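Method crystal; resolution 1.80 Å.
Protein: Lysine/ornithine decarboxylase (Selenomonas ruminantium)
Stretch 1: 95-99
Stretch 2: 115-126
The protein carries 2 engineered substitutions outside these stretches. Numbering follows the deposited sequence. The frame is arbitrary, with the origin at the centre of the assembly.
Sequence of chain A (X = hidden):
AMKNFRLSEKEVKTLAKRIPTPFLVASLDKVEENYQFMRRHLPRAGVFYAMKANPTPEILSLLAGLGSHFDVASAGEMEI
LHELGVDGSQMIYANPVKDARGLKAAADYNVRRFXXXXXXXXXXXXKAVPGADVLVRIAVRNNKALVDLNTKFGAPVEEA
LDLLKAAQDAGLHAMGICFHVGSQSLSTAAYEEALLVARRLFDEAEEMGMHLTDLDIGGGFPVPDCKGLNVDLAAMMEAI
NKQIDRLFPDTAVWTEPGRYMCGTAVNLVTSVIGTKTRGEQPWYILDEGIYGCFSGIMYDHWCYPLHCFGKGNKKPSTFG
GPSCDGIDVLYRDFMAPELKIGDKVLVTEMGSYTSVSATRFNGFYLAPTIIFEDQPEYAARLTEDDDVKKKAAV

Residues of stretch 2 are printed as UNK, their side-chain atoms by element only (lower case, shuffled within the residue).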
ATOM      1  N   ASN A  95      11.820  16.595  -3.419  1.00 15.23           N
ATOM      2  CA  ASN A  95      10.962  16.500  -2.238  1.00 14.90           C
ATOM      3  C   ASN A  95      11.221  17.769  -1.439  1.00 15.87           C
ATOM      4  O   ASN A  95      12.376  17.977  -0.976  1.00 15.54           O
ATOM      5  CB  ASN A  95      11.303  15.310  -1.481  1.00 16.40           C
ATOM      6  CG  ASN A  95      10.274  14.960  -0.420  1.00 17.98           C
ATOM      7  OD1 ASN A  95       9.650  15.848   0.185  1.00 18.26           O
ATOM      8  ND2 ASN A  95      10.029  13.635  -0.248  1.00 16.21           N
ATOM      9  N   PRO A  96      10.190  18.610  -1.300  1.00 14.74           N
ATOM     10  CA  PRO A  96      10.443  19.863  -0.587  1.00 15.39           C
ATOM     11  C   PRO A  96      10.838  19.662   0.868  1.00 15.78           C
ATOM     12  O   PRO A  96      11.386  20.628   1.407  1.00 17.39           O
ATOM     13  CB  PRO A  96       9.087  20.617  -0.680  1.00 15.37           C
ATOM     14  CG  PRO A  96       8.384  19.976  -1.801  1.00 16.85           C
ATOM     15  CD  PRO A  96       8.808  18.537  -1.762  1.00 15.63           C
ATOM     16  N   VAL A  97      10.499  18.552   1.512  1.00 14.52           N
ATOM     17  CA  VAL A  97      10.811  18.330   2.891  1.00 16.38           C
ATOM     18  C   VAL A  97      11.653  17.125   2.996  1.00 17.52           C
ATOM     19  O   VAL A  97      11.164  16.020   3.051  1.00 16.50           O
ATOM     20  CB  VAL A  97       9.583  18.268   3.801  1.00 16.89           C
ATOM     21  CG1 VAL A  97      10.032  18.120   5.280  1.00 18.28           C
ATOM     22  CG2 VAL A  97       8.728  19.509   3.593  1.00 18.15           C
ATOM     23  N   LYS A  98      12.951  17.331   3.145  1.00 17.46           N
ATOM     24  CA  LYS A  98      13.900  16.209   3.085  1.00 19.16           C
ATOM     25  C   LYS A  98      14.194  15.566   4.420  1.00 23.23           C
ATOM     26  O   LYS A  98      14.118  16.252   5.425  1.00 22.71           O
ATOM     27  CB  LYS A  98      15.153  16.717   2.434  1.00 19.21           C
ATOM     28  CG  LYS A  98      14.899  17.220   1.023  1.00 18.42           C
ATOM     29  CD  LYS A  98      15.948  18.248   0.595  1.00 18.46           C
ATOM     30  CE  LYS A  98      15.445  19.181  -0.482  1.00 19.21           C
ATOM     31  NZ  LYS A  98      14.187  19.876  -0.037  1.00 19.77           N
ATOM     32  N   ASP A  99      14.522  14.286   4.451  1.00 26.26           N
ATOM     33  CA  ASP A  99      14.907  13.646   5.699  1.00 28.21           C
ATOM     34  C   ASP A  99      16.417  13.459   5.767  1.00 25.90           C
ATOM     35  O   ASP A  99      17.123  13.777   4.844  1.00 26.84           O
ATOM     36  CB  ASP A  99      14.131  12.355   5.971  1.00 30.88           C
ATOM     37  CG  ASP A  99      14.515  11.236   5.039  1.00 26.56           C
ATOM     38  OD1 ASP A  99      15.403  11.439   4.222  1.00 28.22           O
ATOM     39  OD2 ASP A  99      13.934  10.155   5.131  1.00 27.88           O
ATOM     40  N   UNK A 115      14.591  21.400  -4.438  1.00 15.41           N
ATOM     41  CA  UNK A 115      13.420  22.313  -4.223  1.00 14.22           C
ATOM     42  C   UNK A 115      13.133  22.497  -2.781  1.00 13.65           C
ATOM     43  O   UNK A 115      13.498  21.708  -1.959  1.00 15.67           O
ATOM     44  o   UNK A 115      11.609  20.733  -4.396  1.00 16.15           O
ATOM     45  c   UNK A 115      12.132  21.882  -5.017  1.00 15.15           C
ATOM     46  c   UNK A 115      12.482  21.533  -6.450  1.00 14.23           C
ATOM     47  N   UNK A 116      12.459  23.598  -2.477  1.00 14.43           N
ATOM     48  CA  UNK A 116      11.960  23.859  -1.146  1.00 14.58           C
ATOM     49  C   UNK A 116      10.764  24.814  -1.160  1.00 12.68           C
ATOM     50  O   UNK A 116      10.558  25.528  -2.097  1.00 15.12           O
ATOM     51  c   UNK A 116      13.957  26.191  -1.706  1.00 15.51           C
ATOM     52  c   UNK A 116      13.676  28.057   0.284  1.00 15.32           C
ATOM     53  c   UNK A 116      14.172  28.433  -0.928  1.00 17.09           C
ATOM     54  c   UNK A 116      13.325  26.755   0.505  1.00 15.50           C
ATOM     55  c   UNK A 116      13.068  24.382  -0.234  1.00 15.92           C
ATOM     56  c   UNK A 116      13.452  25.804  -0.489  1.00 15.84           C
ATOM     57  c   UNK A 116      14.327  27.500  -1.928  1.00 17.38           C
ATOM     58  N   UNK A 117       9.968  24.758  -0.108  1.00 13.44           N
ATOM     59  CA  UNK A 117       8.816  25.631   0.018  1.00 15.02           C
ATOM     60  C   UNK A 117       8.628  26.230   1.408  1.00 16.26           C
ATOM     61  O   UNK A 117       7.592  26.762   1.691  1.00 17.03           O
ATOM     62  c   UNK A 117       7.164  23.725   0.389  1.00 17.54           C
ATOM     63  c   UNK A 117       7.531  24.933  -0.453  1.00 17.99           C
ATOM     64  o   UNK A 117       7.640  23.601   1.511  1.00 18.52           O
ATOM     65  o   UNK A 117       6.377  22.906  -0.088  1.00 17.25           O
ATOM     66  N   UNK A 118       9.619  26.098   2.271  1.00 15.87           N
ATOM     67  CA  UNK A 118       9.476  26.568   3.652  1.00 17.37           C
ATOM     68  C   UNK A 118      10.765  27.131   4.234  1.00 18.24           C
ATOM     69  O   UNK A 118      11.827  26.655   3.909  1.00 17.22           O
ATOM     70  o   UNK A 118       9.126  26.063   6.810  1.00 19.20           O
ATOM     71  c   UNK A 118       8.992  25.435   4.540  1.00 16.06           C
ATOM     72  c   UNK A 118       8.392  25.932   5.825  1.00 19.74           C
ATOM     73  o   UNK A 118       7.180  26.201   5.826  1.00 21.40           O
ATOM     74  N   UNK A 119      10.679  28.098   5.142  1.00 18.73           N
ATOM     75  CA  UNK A 119      11.970  28.548   5.724  1.00 19.09           C
ATOM     76  C   UNK A 119      12.648  27.499   6.566  1.00 19.68           C
ATOM     77  O   UNK A 119      13.876  27.488   6.648  1.00 20.91           O
ATOM     78  c   UNK A 119       9.515  28.942   5.540  1.00 18.76           C
ATOM     79  c   UNK A 119      10.093  29.802   6.628  1.00 22.35           C
ATOM     80  c   UNK A 119      11.557  29.782   6.548  1.00 20.32           C
ATOM     81  N   UNK A 120      11.892  26.539   7.124  1.00 17.77           N
ATOM     82  CA  UNK A 120      12.487  25.503   7.938  1.00 20.29           C
ATOM     83  C   UNK A 120      13.387  24.508   7.171  1.00 19.84           C
ATOM     84  O   UNK A 120      14.106  23.737   7.747  1.00 19.83           O
ATOM     85  o   UNK A 120      10.608  23.875   7.927  1.00 21.27           O
ATOM     86  c   UNK A 120      11.417  24.785   8.701  1.00 23.04           C
ATOM     87  N   UNK A 121      13.296  24.531   5.848  1.00 17.40           N
ATOM     88  CA  UNK A 121      14.100  23.672   4.974  1.00 16.69           C
ATOM     89  C   UNK A 121      15.506  24.202   4.679  1.00 18.54           C
ATOM     90  O   UNK A 121      16.388  23.475   4.287  1.00 17.94           O
ATOM     91  c   UNK A 121      13.373  23.459   3.655  1.00 15.85           C
ATOM     92  o   UNK A 121      14.030  19.921   2.830  1.00 17.29           O
ATOM     93  c   UNK A 121      13.590  20.921   3.407  1.00 17.33           C
ATOM     94  o   UNK A 121      12.917  20.861   4.441  1.00 19.93           O
ATOM     95  c   UNK A 121      13.896  22.287   2.822  1.00 17.46           C
ATOM     96  N   UNK A 122      15.681  25.501   4.849  1.00 19.35           N
ATOM     97  CA  UNK A 122      16.883  26.174   4.347  1.00 19.57           C
ATOM     98  C   UNK A 122      18.104  25.688   5.114  1.00 20.03           C
ATOM     99  O   UNK A 122      19.135  25.275   4.511  1.00 20.72           O
ATOM    100  c   UNK A 122      18.110  28.400   4.205  1.00 20.99           C
ATOM    101  c   UNK A 122      16.726  27.687   4.464  1.00 17.68           C
ATOM    102  c   UNK A 122      15.316  29.678   3.648  1.00 18.40           C
ATOM    103  c   UNK A 122      15.672  28.201   3.498  1.00 17.74           C
ATOM    104  N   UNK A 123      18.056  25.750   6.446  1.00 22.83           N
ATOM    105  CA  UNK A 123      19.260  25.334   7.206  1.00 23.87           C
ATOM    106  C   UNK A 123      19.675  23.876   7.008  1.00 23.79           C
ATOM    107  O   UNK A 123      20.877  23.585   6.927  1.00 23.83           O
ATOM    108  o   UNK A 123      18.968  27.627  10.112  1.00 39.67           O
ATOM    109  c   UNK A 123      19.162  25.660   8.688  1.00 27.74           C
ATOM    110  c   UNK A 123      19.249  27.205   8.948  1.00 35.87           C
ATOM    111  o   UNK A 123      19.541  27.992   7.996  1.00 37.45           O
ATOM    112  N   UNK A 124      18.717  22.962   6.902  1.00 20.74           N
ATOM    113  CA  UNK A 124      18.960  21.549   6.586  1.00 20.16           C
ATOM    114  C   UNK A 124      19.725  21.451   5.257  1.00 19.53           C
ATOM    115  O   UNK A 124      20.710  20.696   5.187  1.00 24.72           O
ATOM    116  c   UNK A 124      15.293  20.175   7.404  1.00 27.41           C
ATOM    117  c   UNK A 124      16.810  20.518   7.672  1.00 27.90           C
ATOM    118  n   UNK A 124      13.647  18.658   6.291  1.00 24.75           N
ATOM    119  c   UNK A 124      17.613  20.742   6.427  1.00 22.59           C
ATOM    120  c   UNK A 124      15.109  18.986   6.543  1.00 27.01           C
ATOM    121  N   UNK A 125      19.271  22.157   4.212  1.00 21.05           N
ATOM    122  CA  UNK A 125      19.876  22.084   2.883  1.00 20.04           C
ATOM    123  C   UNK A 125      21.315  22.700   2.888  1.00 24.08           C
ATOM    124  O   UNK A 125      22.278  22.143   2.319  1.00 21.35           O
ATOM    125  s   UNK A 125      16.879  22.843   0.141  1.00 19.35           S
ATOM    126  c   UNK A 125      17.712  22.098   1.510  1.00 20.00           C
ATOM    127  c   UNK A 125      19.061  22.800   1.858  1.00 21.25           C
ATOM    128  c   UNK A 125      16.456  24.463   0.785  1.00 17.44           C
ATOM    129  N   UNK A 126      21.428  23.872   3.506  1.00 22.72           N
ATOM    130  CA  UNK A 126      22.702  24.594   3.562  1.00 26.53           C
ATOM    131  C   UNK A 126      23.759  23.806   4.316  1.00 27.14           C
ATOM    132  O   UNK A 126      24.951  23.819   3.932  1.00 28.88           O
ATOM    133  c   UNK A 126      22.486  25.964   4.223  1.00 26.06           C
TER
HETATM  134  O   HOH W   1      10.330  23.074   2.183  1.00 16.31           O

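Position 115 carries two carbons and one oxygen, with CB bonded to both the oxygen and the other carbon; the backbone is extended. Its backbone O lies 2.7 Å from Lys 98 NZ, a hydrogen bond. A branched hydroxyl side chain is Thr 115, whose OG1 stays 4.2 Å from Pro 96 CG.

Position 116 has seven carbons, six of them in a ring. The CA atoms of 116 and Pro 96 are 4.3 Å apart, yet the ring leads away from stretch 1. This is Phe 116.

Position 117 has two carbons, the second bearing two oxygens: a carboxylate one methylene from the backbone, hence Asp 117. Its OD2 approaches Pro 96 CB at 3.6 Å. Water 1 accepts from Asp 117 N (2.9 Å) and donates to Asp 117 OD1 (2.8 Å) and Pro 96 O (2.8 Å), bridging the stretches.

Position 118 repeats the two-carbon, two-oxygen pattern, so it is Asp 118; its side chain comes no nearer than 6.0 Å to stretch 1. One carboxylate oxygen accepts from the backbone two residues on: N of 120 to Asp 118 OD2 is 2.8 Å.

At 119, three carbons close a ring onto the backbone N, giving Pro 119, out of reach of stretch 1. Position 120, one carbon and one oxygen, is Ser 120.

Position 121 has three carbons in a row, the third carrying two oxygens. One oxygen sits 2.8 Å from Lys 98 N and 2.9 Å from Lys 98 NZ. The longer carboxylate is Glu 121, and that oxygen is OE2.

Position 122 has four carbons forked at CB, one arm two carbons long: Ile 122. Position 123, two carbons with two terminal oxygens, is Asp 123. Neither touches stretch 1.

Position 124 is four carbons in a row ending in nitrogen, 2.6 Å from Lys 98 O: Lys 124. Its NZ also forms a salt bridge with Glu 121 OE1 at 3.0 Å.

Position 125, unbranched with two carbons, sulfur and one carbon, is Met 125; its SD lies 4.0 Å from Lys 98 CE. The single carbon at 126 makes Ala 126.

The contact centres on Lys 98. Glu 121 OE2 accepts from its backbone N (156° at the hydrogen) and pairs in a salt bridge with its NZ, while Lys 124 NZ donates to its O. Lys 98 NZ also donates to Asn 95 O at 2.8 Å, which helps fix the ammonium. Pro 96 packs beside this network, and 403 Å² is buried in all.

Stretch 2 (115-126) TFDDPSEIDKMA
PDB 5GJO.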